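Local coordinates for putative TetR-family transcriptional regulator (Streptomyces coelicolor, PDB 2HXO), which probably binds DNA through a helix-turn-helix motif and regulates transcription as a dimeric TetR-family protein, at residues T38-A41 against L42-L46; L112-Q115 against L116-P120; L132-Q135 against V136-M139; M154-I157 against L158-G162. All coordinates share one frame; numbering follows the deposited sequence.

Contact 1: residues T38-A41 against L42-L46; sequences TFRA and LAERL
With CG of Glu44 anti to its carbonyl carbon and beside its own backbone N (chi1 -74°), the side chain is laid back over the preceding turn, where CG meets Arg40 O at 3.2 Å. From CG the chain runs on extended and brings OE2 alongside Arg40 CB, 3.9 Å away. Arg40 has CG wedged between its backbone N and carbonyl carbon (chi1 54°), which together with a bend at chi3 takes the guanidinium away from the carboxylate: Arg40 NE and Glu44 OE2 are 5.6 Å from each other, too far apart for a salt bridge. The helix 39-46 starts here. Thr38 is its N-cap, and Thr38 OG1 accepts from Ala41 N at 3.3 Å, giving that first-turn amide a partner. Past the cap the i to i+4 bonds run regularly, from Leu42 N to Thr38 O at 2.9 Å through to Arg45 N on Ala41 O, with Glu44 N on Arg40 O short at 2.7 Å. Ala43 CB sits against Phe39 O, and two sides of the helix are packed: Ala41 and Leu46 meet helix 18-31, and Phe39 and Ala43 touch Pro50. This is the first helix of the predicted helix-turn-helix, residues 38-57, and Leu46 O leads into the turn with a hydrogen bond to Thr48 OG1. The chemistry is therefore divided: backbone bonds and the threonine cap set the start of the helix, apolar side chains seat it, and the Arg40 and Glu44 charges would probably attract each other only loosely on an exposed side.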
loop_
_atom_site.group_PDB
_atom_site.type_symbol
_atom_site.label_atom_id
_atom_site.label_comp_id
_atom_site.label_asym_id
_atom_site.label_seq_id
_atom_site.Cartn_x
_atom_site.Cartn_y
_atom_site.Cartn_z
ATOM N N THR A 38 -9.279 -16.285 18.704
ATOM C CA THR A 38 -10.146 -16.113 19.865
ATOM C C THR A 38 -9.529 -16.656 21.157
ATOM O O THR A 38 -8.546 -17.399 21.140
ATOM C CB THR A 38 -11.517 -16.824 19.647
ATOM O OG1 THR A 38 -11.310 -18.229 19.430
ATOM C CG2 THR A 38 -12.243 -16.227 18.445
ATOM N N PHE A 39 -10.134 -16.276 22.274
ATOM C CA PHE A 39 -9.699 -16.698 23.598
ATOM C C PHE A 39 -9.667 -18.220 23.687
ATOM O O PHE A 39 -8.663 -18.810 24.089
ATOM C CB PHE A 39 -10.673 -16.140 24.638
ATOM C CG PHE A 39 -10.249 -16.340 26.063
ATOM C CD1 PHE A 39 -9.229 -15.572 26.614
ATOM C CD2 PHE A 39 -10.915 -17.255 26.876
ATOM C CE1 PHE A 39 -8.881 -15.706 27.961
ATOM C CE2 PHE A 39 -10.576 -17.399 28.226
ATOM C CZ PHE A 39 -9.555 -16.619 28.769
ATOM N N ARG A 40 -10.776 -18.852 23.309
ATOM C CA ARG A 40 -10.885 -20.308 23.353
ATOM C C ARG A 40 -9.867 -20.973 22.439
ATOM O O ARG A 40 -9.174 -21.910 22.843
ATOM C CB ARG A 40 -12.302 -20.738 22.959
ATOM C CG ARG A 40 -12.745 -20.183 21.617
ATOM C CD ARG A 40 -14.159 -20.609 21.242
ATOM N NE ARG A 40 -15.181 -20.056 22.133
ATOM C CZ ARG A 40 -16.493 -20.140 21.912
ATOM N NH1 ARG A 40 -16.945 -20.757 20.823
ATOM N NH2 ARG A 40 -17.356 -19.614 22.779
ATOM N N ALA A 41 -9.778 -20.483 21.205
ATOM C CA ALA A 41 -8.831 -21.029 20.238
ATOM C C ALA A 41 -7.412 -20.986 20.806
ATOM O O ALA A 41 -6.697 -21.994 20.805
ATOM C CB ALA A 41 -8.902 -20.241 18.939
ATOM N N LEU A 42 -7.013 -19.817 21.304
ATOM C CA LEU A 42 -5.680 -19.638 21.871
ATOM C C LEU A 42 -5.490 -20.563 23.076
ATOM O O LEU A 42 -4.493 -21.281 23.177
ATOM C CB LEU A 42 -5.484 -18.179 22.307
ATOM C CG LEU A 42 -4.079 -17.560 22.383
ATOM C CD1 LEU A 42 -4.162 -16.323 23.270
ATOM C CD2 LEU A 42 -3.055 -18.533 22.953
ATOM N N ALA A 43 -6.454 -20.533 23.990
ATOM C CA ALA A 43 -6.396 -21.361 25.187
ATOM C C ALA A 43 -6.275 -22.842 24.834
ATOM O O ALA A 43 -5.446 -23.554 25.399
ATOM C CB ALA A 43 -7.636 -21.123 26.043
ATOM N N GLU A 44 -7.103 -23.302 23.900
ATOM C CA GLU A 44 -7.067 -24.699 23.491
ATOM C C GLU A 44 -5.728 -25.079 22.867
ATOM O O GLU A 44 -5.103 -26.055 23.280
ATOM C CB GLU A 44 -8.202 -24.997 22.504
ATOM C CG GLU A 44 -9.587 -25.084 23.135
ATOM C CD GLU A 44 -10.702 -25.215 22.104
ATOM O OE1 GLU A 44 -10.559 -26.040 21.174
ATOM O OE2 GLU A 44 -11.725 -24.502 22.230
ATOM N N ARG A 45 -5.278 -24.310 21.880
ATOM C CA ARG A 45 -4.007 -24.619 21.235
ATOM C C ARG A 45 -2.846 -24.533 22.206
ATOM O O ARG A 45 -1.805 -25.155 21.997
ATOM C CB ARG A 45 -3.756 -23.688 20.051
ATOM C CG ARG A 45 -4.678 -23.956 18.880
ATOM C CD ARG A 45 -3.958 -23.759 17.556
ATOM N NE ARG A 45 -2.814 -24.655 17.422
ATOM C CZ ARG A 45 -2.088 -24.774 16.314
ATOM N NH1 ARG A 45 -2.389 -24.051 15.242
ATOM N NH2 ARG A 45 -1.062 -25.614 16.277
ATOM N N LEU A 46 -3.036 -23.766 23.273
ATOM C CA LEU A 46 -2.001 -23.598 24.288
ATOM C C LEU A 46 -2.105 -24.692 25.350
ATOM O O LEU A 46 -1.177 -24.900 26.135
ATOM C CB LEU A 46 -2.135 -22.220 24.940
ATOM C CG LEU A 46 -0.882 -21.343 25.026
ATOM C CD1 LEU A 46 -0.194 -21.246 23.673
ATOM C CD2 LEU A 46 -1.286 -19.966 25.516
#

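Contact 2: residues L112-Q115 against L116-P120; sequences LATQ and LSRTP
Leu116 leans back on Leu112, its CG 3.0 Å from Leu112 O, the same carbonyl that accepts from Leu116 N. Ser117 comes next; its OG lies 2.7 Å from Ala113 O and is hydrogen-bonded to Asn167 OD1 of the second subunit. Ala113 and Leu116 pack on Gln163 of that same subunit, which places this last turn of helix 107-118, in the TetR-like C-terminal domain, against the partner chain of the dimer. Arg118 gives its N to Thr114 O at 2.9 Å, and its side chain then runs beside that of Thr114, both pointing the same way. NH1 ends 3.1 Å from Thr114 CB, with Thr114 CG2 at the guanidinium edge, while Thr114 OG1 turns back to bond Gln111 O. At Thr119 the helix has given way to loop, and OG1, anti to the carbonyl carbon (chi1 -44°), folds back to Thr114 O at 3.2 Å. It comes from above the carbonyl plane, on the opposite face from Arg118 N, so two donors grip one oxygen. The methyl CG2 goes the other way, crossing Gln115 to lie 3.1 Å from its OE1. A valine in place of Thr119 would probably leave Thr114 O with the Arg118 amide as its main donor and free the chain leaving the helix to shift. Pro120 follows, packing on Phe183 of the second subunit.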
loop_
_atom_site.group_PDB
_atom_site.type_symbol
_atom_site.label_atom_id
_atom_site.label_comp_id
_atom_site.label_asym_id
_atom_site.label_seq_id
_atom_site.Cartn_x
_atom_site.Cartn_y
_atom_site.Cartn_z
ATOM N N LEU A 112 -0.049 -4.386 9.596
ATOM C CA LEU A 112 0.913 -3.299 9.452
ATOM C C LEU A 112 0.196 -1.970 9.202
ATOM O O LEU A 112 0.601 -0.925 9.716
ATOM C CB LEU A 112 1.877 -3.594 8.306
ATOM C CG LEU A 112 2.863 -4.746 8.506
ATOM C CD1 LEU A 112 3.598 -5.006 7.200
ATOM C CD2 LEU A 112 3.847 -4.412 9.620
ATOM N N ALA A 113 -0.877 -2.010 8.420
ATOM C CA ALA A 113 -1.645 -0.802 8.135
ATOM C C ALA A 113 -2.294 -0.284 9.416
ATOM O O ALA A 113 -2.312 0.918 9.677
ATOM C CB ALA A 113 -2.716 -1.093 7.090
ATOM N N THR A 114 -2.835 -1.202 10.208
ATOM C CA THR A 114 -3.479 -0.844 11.464
ATOM C C THR A 114 -2.426 -0.405 12.468
ATOM O O THR A 114 -2.673 0.456 13.307
ATOM C CB THR A 114 -4.267 -2.037 12.042
ATOM O OG1 THR A 114 -3.419 -3.186 12.108
ATOM C CG2 THR A 114 -5.468 -2.348 11.161
ATOM N N GLN A 115 -1.242 -0.994 12.355
ATOM C CA GLN A 115 -0.135 -0.682 13.242
ATOM C C GLN A 115 0.324 0.758 13.035
ATOM O O GLN A 115 0.677 1.445 13.992
ATOM C CB GLN A 115 1.023 -1.637 12.968
ATOM C CG GLN A 115 2.013 -1.767 14.098
ATOM C CD GLN A 115 1.484 -2.585 15.259
ATOM O OE1 GLN A 115 1.698 -2.097 16.474
ATOM N NE2 GLN A 115 0.901 -3.651 15.067
ATOM N N LEU A 116 0.307 1.216 11.785
ATOM C CA LEU A 116 0.744 2.572 11.465
ATOM C C LEU A 116 -0.391 3.590 11.453
ATOM O O LEU A 116 -0.160 4.781 11.244
ATOM C CB LEU A 116 1.436 2.601 10.102
ATOM C CG LEU A 116 2.399 1.464 9.766
ATOM C CD1 LEU A 116 3.085 1.772 8.453
ATOM C CD2 LEU A 116 3.414 1.282 10.871
ATOM N N SER A 117 -1.614 3.133 11.685
ATOM C CA SER A 117 -2.759 4.035 11.670
ATOM C C SER A 117 -3.413 4.266 13.027
ATOM O O SER A 117 -3.903 5.365 13.301
ATOM C CB SER A 117 -3.815 3.509 10.700
ATOM O OG SER A 117 -3.284 3.399 9.391
ATOM N N ARG A 118 -3.427 3.241 13.877
ATOM C CA ARG A 118 -4.077 3.376 15.175
ATOM C C ARG A 118 -3.259 2.882 16.354
ATOM O O ARG A 118 -3.760 2.854 17.480
ATOM C CB ARG A 118 -5.414 2.624 15.169
ATOM C CG ARG A 118 -6.158 2.642 13.837
ATOM C CD ARG A 118 -7.603 2.183 14.014
ATOM N NE ARG A 118 -7.702 1.004 14.870
ATOM C CZ ARG A 118 -7.189 -0.186 14.571
ATOM N NH1 ARG A 118 -6.542 -0.363 13.425
ATOM N NH2 ARG A 118 -7.315 -1.197 15.424
ATOM N N THR A 119 -2.010 2.495 16.111
ATOM C CA THR A 119 -1.167 1.981 17.186
ATOM C C THR A 119 0.034 2.871 17.480
ATOM O O THR A 119 1.173 2.506 17.184
ATOM C CB THR A 119 -0.656 0.577 16.851
ATOM O OG1 THR A 119 -1.732 -0.201 16.321
ATOM C CG2 THR A 119 -0.115 -0.103 18.098
ATOM N N PRO A 120 -0.205 4.043 18.090
ATOM C CA PRO A 120 0.854 4.998 18.433
ATOM C C PRO A 120 2.024 4.384 19.205
ATOM O O PRO A 120 3.181 4.744 18.988
ATOM C CB PRO A 120 0.113 6.046 19.263
ATOM C CG PRO A 120 -1.266 6.021 18.687
ATOM C CD PRO A 120 -1.521 4.544 18.527
#

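Contact 3: residues L132-Q135 against V136-M139; sequences LGRQ and VQAM
Gln137 reaches back across Gly133, and its side chain can be followed outward. CB lies near two carbonyl oxygens, 3.7 Å from Arg134 O and 3.8 Å from Gly133 O. CG, anti to the carbonyl carbon (chi1 -56°), settles closer, 3.2 Å from Gly133 O, the oxygen that also accepts the Gln137 amide at 2.9 Å. CD rises past this oxygen, and OE1 finishes 3.9 Å from Arg134 CA. Beyond the segments the chain touches Trp146 of its own subunit and Phe201 of the second subunit. An alanine here would probably open a gap over the Gly133 backbone and take away the contact with Trp146 and that phenylalanine. On another side of the helix Val136 CG2 meets Leu132 O at 3.6 Å and packs on helix 146-166. At the end of helix 124-138, selenomethionine Met139 places CG 3.2 Å from Gln135 O and carries its selenium toward helix 214-230. Arg134 adds charge on the exposed side, its salt bridge reaching outside the segments to Glu130. Between the two halves of this turn the hydrogen bonds are all backbone to backbone, and the side chains contribute apolar carbon laid over peptide oxygens.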
loop_
_atom_site.group_PDB
_atom_site.type_symbol
_atom_site.label_atom_id
_atom_site.label_comp_id
_atom_site.label_asym_id
_atom_site.label_seq_id
_atom_site.Cartn_x
_atom_site.Cartn_y
_atom_site.Cartn_z
ATOM N N LEU A 132 15.550 1.245 8.432
ATOM C CA LEU A 132 15.665 2.026 7.210
ATOM C C LEU A 132 16.463 3.312 7.441
ATOM O O LEU A 132 17.363 3.638 6.659
ATOM C CB LEU A 132 14.275 2.356 6.666
ATOM C CG LEU A 132 13.366 1.157 6.352
ATOM C CD1 LEU A 132 11.951 1.650 6.004
ATOM C CD2 LEU A 132 13.948 0.350 5.217
ATOM N N GLY A 133 16.140 4.023 8.520
ATOM C CA GLY A 133 16.807 5.280 8.834
ATOM C C GLY A 133 18.330 5.259 8.886
ATOM O O GLY A 133 18.997 6.127 8.302
ATOM N N ARG A 134 18.890 4.273 9.588
ATOM C CA ARG A 134 20.343 4.154 9.705
ATOM C C ARG A 134 21.006 4.066 8.338
ATOM O O ARG A 134 22.103 4.585 8.146
ATOM C CB ARG A 134 20.727 2.919 10.535
ATOM C CG ARG A 134 20.371 3.023 12.017
ATOM C CD ARG A 134 20.897 1.830 12.799
ATOM N NE ARG A 134 20.377 1.803 14.162
ATOM C CZ ARG A 134 20.727 0.899 15.072
ATOM N NH1 ARG A 134 21.607 -0.052 14.760
ATOM N NH2 ARG A 134 20.186 0.934 16.289
ATOM N N GLN A 135 20.340 3.407 7.394
ATOM C CA GLN A 135 20.874 3.271 6.051
ATOM C C GLN A 135 20.771 4.600 5.302
ATOM O O GLN A 135 21.658 4.954 4.536
ATOM C CB GLN A 135 20.140 2.149 5.314
ATOM C CG GLN A 135 20.234 0.783 6.045
ATOM C CD GLN A 135 21.669 0.427 6.478
ATOM O OE1 GLN A 135 22.634 0.678 5.761
ATOM N NE2 GLN A 135 21.797 -0.161 7.653
ATOM N N VAL A 136 19.697 5.340 5.549
ATOM C CA VAL A 136 19.490 6.643 4.934
ATOM C C VAL A 136 20.597 7.581 5.407
ATOM O O VAL A 136 21.162 8.339 4.623
ATOM C CB VAL A 136 18.101 7.216 5.317
ATOM C CG1 VAL A 136 18.039 8.694 5.036
ATOM C CG2 VAL A 136 17.019 6.485 4.532
ATOM N N GLN A 137 20.910 7.530 6.691
ATOM C CA GLN A 137 21.986 8.363 7.223
ATOM C C GLN A 137 23.319 7.925 6.598
ATOM O O GLN A 137 24.126 8.755 6.203
ATOM C CB GLN A 137 22.091 8.223 8.745
ATOM C CG GLN A 137 20.825 8.521 9.507
ATOM C CD GLN A 137 21.028 8.439 11.010
ATOM O OE1 GLN A 137 21.351 7.384 11.549
ATOM N NE2 GLN A 137 20.849 9.567 11.694
ATOM N N ALA A 138 23.543 6.621 6.493
ATOM C CA ALA A 138 24.794 6.134 5.909
ATOM C C ALA A 138 24.919 6.598 4.452
ATOM O O ALA A 138 26.019 6.728 3.923
ATOM C CB ALA A 138 24.853 4.605 5.989
HETATM N N MSE A 139 23.785 6.851 3.811
HETATM C CA MSE A 139 23.781 7.297 2.424
HETATM C C MSE A 139 24.106 8.788 2.283
HETATM O O MSE A 139 24.130 9.330 1.179
HETATM C CB MSE A 139 22.429 6.992 1.784
HETATM C CG MSE A 139 22.256 5.544 1.420
HETATM SE SE MSE A 139 20.464 5.026 0.961
HETATM C CE MSE A 139 20.301 5.929 -0.710
#

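Contact 4: residues M154-I157 against L158-G162; sequences MHYI and LGAAG
Selenomethionine Met154 and Leu158, one turn apart, cross at a slant, with SE of the first 3.4 Å from CD1 of the second. With Met154 CG anti to the backbone N (chi1 172°), bends at chi2 and chi3 swing the selenium forward along the helix. Leu158 CD1 is also 3.3 Å from Met154 O, so one methyl touches both the selenium and the carbonyl oxygen that accepts the Leu158 amide. Met154 also packs on Ile128 and Phe129 of helix 124-138. On a different side, Tyr156 sends its ring forward past Ala160, whose CB lies 4.0 Å from CZ at an oblique angle to the ring. The phenol oxygen goes on to bond Phe218 O of helix 214-230, which satisfies this buried hydroxyl and fixes where the ring ends. Ile157 turns between helices 87-104 and 214-230, and its carbonyl O is met by Ala161 CB at 3.0 Å as well as by the Ala161 amide at 2.8 Å. Gly159, which has no side chain of its own, is bonded through N to His155 O at 3.1 Å. His155 packs on Ala160 of the second subunit, and Ala160 on His155 of that chain, a reciprocal pair across the interface. A long helix with one side in the domain core and another against its dimer mate, partnered by helix 214-230, is the arrangement of the helical dimerisation domain of TetR-family regulators.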
loop_
_atom_site.group_PDB
_atom_site.type_symbol
_atom_site.label_atom_id
_atom_site.label_comp_id
_atom_site.label_asym_id
_atom_site.label_seq_id
_atom_site.Cartn_x
_atom_site.Cartn_y
_atom_site.Cartn_z
HETATM N N MSE A 154 9.231 3.200 3.341
HETATM C CA MSE A 154 8.156 2.494 4.022
HETATM C C MSE A 154 6.855 2.447 3.214
HETATM O O MSE A 154 6.271 1.378 3.007
HETATM C CB MSE A 154 7.875 3.154 5.357
HETATM C CG MSE A 154 6.662 2.591 6.024
HETATM SE SE MSE A 154 7.057 0.829 6.660
HETATM C CE MSE A 154 7.779 1.379 8.376
ATOM N N HIS A 155 6.385 3.604 2.768
ATOM C CA HIS A 155 5.147 3.651 2.004
ATOM C C HIS A 155 5.267 2.818 0.740
ATOM O O HIS A 155 4.304 2.178 0.304
ATOM C CB HIS A 155 4.782 5.092 1.610
ATOM C CG HIS A 155 4.215 5.913 2.725
ATOM N ND1 HIS A 155 4.299 7.238 2.984
ATOM C CD2 HIS A 155 3.398 5.385 3.701
ATOM C CE1 HIS A 155 3.536 7.484 4.098
ATOM N NE2 HIS A 155 3.003 6.350 4.514
ATOM N N TYR A 156 6.436 2.851 0.113
ATOM C CA TYR A 156 6.619 2.062 -1.092
ATOM C C TYR A 156 6.503 0.580 -0.746
ATOM O O TYR A 156 5.803 -0.178 -1.415
ATOM C CB TYR A 156 7.979 2.304 -1.736
ATOM C CG TYR A 156 8.197 1.317 -2.844
ATOM C CD1 TYR A 156 7.617 1.508 -4.097
ATOM C CD2 TYR A 156 8.876 0.115 -2.603
ATOM C CE1 TYR A 156 7.699 0.523 -5.087
ATOM C CE2 TYR A 156 8.959 -0.874 -3.577
ATOM C CZ TYR A 156 8.375 -0.665 -4.813
ATOM O OH TYR A 156 8.500 -1.630 -5.783
ATOM N N ILE A 157 7.189 0.167 0.310
ATOM C CA ILE A 157 7.149 -1.229 0.716
ATOM C C ILE A 157 5.727 -1.720 1.015
ATOM O O ILE A 157 5.317 -2.791 0.543
ATOM C CB ILE A 157 8.069 -1.459 1.928
ATOM C CG1 ILE A 157 9.524 -1.267 1.484
ATOM C CG2 ILE A 157 7.853 -2.857 2.495
ATOM C CD1 ILE A 157 10.528 -1.132 2.597
ATOM N N LEU A 158 4.974 -0.939 1.789
ATOM C CA LEU A 158 3.595 -1.289 2.138
ATOM C C LEU A 158 2.701 -1.399 0.909
ATOM O O LEU A 158 1.803 -2.236 0.844
ATOM C CB LEU A 158 3.005 -0.236 3.071
ATOM C CG LEU A 158 3.177 -0.391 4.582
ATOM C CD1 LEU A 158 4.607 -0.777 4.954
ATOM C CD2 LEU A 158 2.796 0.924 5.217
ATOM N N GLY A 159 2.948 -0.536 -0.065
ATOM C CA GLY A 159 2.145 -0.541 -1.274
ATOM C C GLY A 159 2.398 -1.722 -2.192
ATOM O O GLY A 159 1.458 -2.317 -2.722
ATOM N N ALA A 160 3.663 -2.064 -2.409
ATOM C CA ALA A 160 3.969 -3.196 -3.274
ATOM C C ALA A 160 3.687 -4.500 -2.521
ATOM O O ALA A 160 3.012 -5.390 -3.040
ATOM C CB ALA A 160 5.425 -3.136 -3.730
ATOM N N ALA A 161 4.186 -4.612 -1.292
ATOM C CA ALA A 161 3.951 -5.822 -0.500
ATOM C C ALA A 161 2.458 -6.004 -0.214
ATOM O O ALA A 161 1.947 -7.124 -0.216
ATOM C CB ALA A 161 4.730 -5.759 0.813
ATOM N N GLY A 162 1.767 -4.896 0.037
ATOM C CA GLY A 162 0.342 -4.956 0.313
ATOM C C GLY A 162 -0.411 -5.543 -0.866
ATOM O O GLY A 162 -1.274 -6.404 -0.695
#

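How the contacts relate
Contact 4 is the buried one, at the heart of the C-terminal domain, and its chemistry is mainly apolar. Contacts 2 and 3 lie on helices 107-118 and 124-138, which follow one another in the chain, and each packs on helix 146-166: Leu116 CD1 reaches Leu158 CD2 at 3.4 Å, and Leu132 CD1 comes to 4.1 Å from Met154 N. Contact 2 is a surface contact rich in hydroxyl bonds, contact 3 partly buried, and contacts 2, 3 and 4 all touch the second subunit. Contact 1 stands apart in the predicted DNA-binding motif, its centre about 41 Å from that of contact 3, and has a capped helix start with charges facing outward.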